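Local coordinates for protein ten1 (Schizosaccharomyces pombe, PDB 3KF6) that is required for telomere maintenance, binding single-stranded telomeric DNA and pairing with Stn1 in an Rpa2-Rpa3-like complex, at residues B[12-15]-B[16-19]. Residues are numbered along the deposited sequence; the frame is centred on the assembly and turned at random.
Sequences INQI and NDCK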
loop_
_atom_site.group_PDB
_atom_site.type_symbol
_atom_site.label_atom_id
_atom_site.label_comp_id
_atom_site.label_asym_id
_atom_site.label_seq_id
_atom_site.Cartn_x
_atom_site.Cartn_y
_atom_site.Cartn_z
ATOM N N ILE B 12 3.974 5.974 -15.107
ATOM C CA ILE B 12 3.334 7.149 -15.673
ATOM C C ILE B 12 2.868 6.876 -17.101
ATOM O O ILE B 12 1.800 7.336 -17.507
ATOM C CB ILE B 12 4.285 8.363 -15.642
ATOM C CG1 ILE B 12 4.386 8.881 -14.201
ATOM C CG2 ILE B 12 3.780 9.463 -16.583
ATOM C CD1 ILE B 12 5.325 10.058 -14.028
ATOM N N ASN B 13 3.655 6.108 -17.851
ATOM C CA ASN B 13 3.303 5.792 -19.231
ATOM C C ASN B 13 2.034 4.947 -19.365
ATOM O O ASN B 13 1.566 4.709 -20.481
ATOM C CB ASN B 13 4.470 5.083 -19.934
ATOM C CG ASN B 13 4.815 3.745 -19.310
ATOM O OD1 ASN B 13 3.957 2.876 -19.163
ATOM N ND2 ASN B 13 6.084 3.568 -18.952
ATOM N N GLN B 14 1.476 4.496 -18.244
ATOM C CA GLN B 14 0.261 3.679 -18.274
ATOM C C GLN B 14 -0.970 4.446 -17.807
ATOM O O GLN B 14 -2.085 3.932 -17.852
ATOM C CB GLN B 14 0.420 2.435 -17.390
ATOM C CG GLN B 14 1.572 1.526 -17.764
ATOM C CD GLN B 14 1.752 0.402 -16.760
ATOM O OE1 GLN B 14 1.872 0.648 -15.558
ATOM N NE2 GLN B 14 1.770 -0.836 -17.247
ATOM N N ILE B 15 -0.774 5.676 -17.350
ATOM C CA ILE B 15 -1.893 6.467 -16.863
ATOM C C ILE B 15 -3.017 6.612 -17.887
ATOM O O ILE B 15 -4.191 6.525 -17.534
ATOM C CB ILE B 15 -1.424 7.864 -16.407
ATOM C CG1 ILE B 15 -0.521 7.715 -15.178
ATOM C CG2 ILE B 15 -2.623 8.739 -16.073
ATOM C CD1 ILE B 15 0.111 9.011 -14.704
ATOM N N ASN B 16 -2.655 6.820 -19.149
ATOM C CA ASN B 16 -3.653 6.982 -20.201
ATOM C C ASN B 16 -4.340 5.674 -20.583
ATOM O O ASN B 16 -5.234 5.663 -21.429
ATOM C CB ASN B 16 -3.025 7.626 -21.439
ATOM C CG ASN B 16 -2.547 9.040 -21.176
ATOM O OD1 ASN B 16 -3.210 9.808 -20.477
ATOM N ND2 ASN B 16 -1.399 9.397 -21.743
ATOM N N ASP B 17 -3.918 4.574 -19.966
ATOM C CA ASP B 17 -4.529 3.275 -20.225
ATOM C C ASP B 17 -5.607 3.021 -19.179
ATOM O O ASP B 17 -6.368 2.059 -19.281
ATOM C CB ASP B 17 -3.497 2.145 -20.143
ATOM C CG ASP B 17 -2.452 2.222 -21.232
ATOM O OD1 ASP B 17 -2.830 2.459 -22.393
ATOM O OD2 ASP B 17 -1.254 2.032 -20.929
ATOM N N CYS B 18 -5.668 3.885 -18.171
ATOM C CA CYS B 18 -6.639 3.729 -17.091
ATOM C C CYS B 18 -7.867 4.623 -17.227
ATOM O O CYS B 18 -7.861 5.602 -17.973
ATOM C CB CYS B 18 -5.952 3.969 -15.745
ATOM S SG CYS B 18 -4.501 2.905 -15.495
ATOM N N LYS B 19 -8.919 4.271 -16.494
ATOM C CA LYS B 19 -10.187 4.998 -16.527
ATOM C C LYS B 19 -10.226 6.205 -15.599
ATOM O O LYS B 19 -9.633 6.193 -14.519
ATOM C CB LYS B 19 -11.326 4.051 -16.148
ATOM C CG LYS B 19 -11.358 2.763 -16.952
ATOM C CD LYS B 19 -12.407 1.808 -16.413
ATOM C CE LYS B 19 -12.406 0.505 -17.186
ATOM N NZ LYS B 19 -12.680 0.729 -18.635
HETATM O O HOH W 1 0.266 7.921 -19.663
#
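The peptide N-H groups of D17 and C18 each reach back three residues, to the carbonyls of Q14 and I15, making consecutive i to i-3 bonds that wind residues 12-18 into tight turns between strands 8-9 and 23-34 of the OB fold. D17 N to Q14 O measures 2.9 Å and C18 N to I15 O 3.1 Å. One turn earlier, I15 N bonds I12 O at 3.1 Å. N16 N instead meets water 1, which accepts from it at 3.2 Å and donates to I12 O at 2.7 Å. Apolar packing faces the sheet, where I12 and I15 rest on V47 and F26, while I15 and C18 share L24 of strand 23-34 and the loop residue I10. The amide oxygen of Q14 points away from this turn: OE1 accepts from F11 N and from Q102 NE2 of helix 91-103. Side-chain contact along the turn centres on D17, whose CB presses on Q14 O. With CG anti to its own carbonyl carbon (chi1 -66°), D17 turns its carboxylate back alongside the Q14 backbone, bringing OD2 to 3.5 Å from Q14 CA.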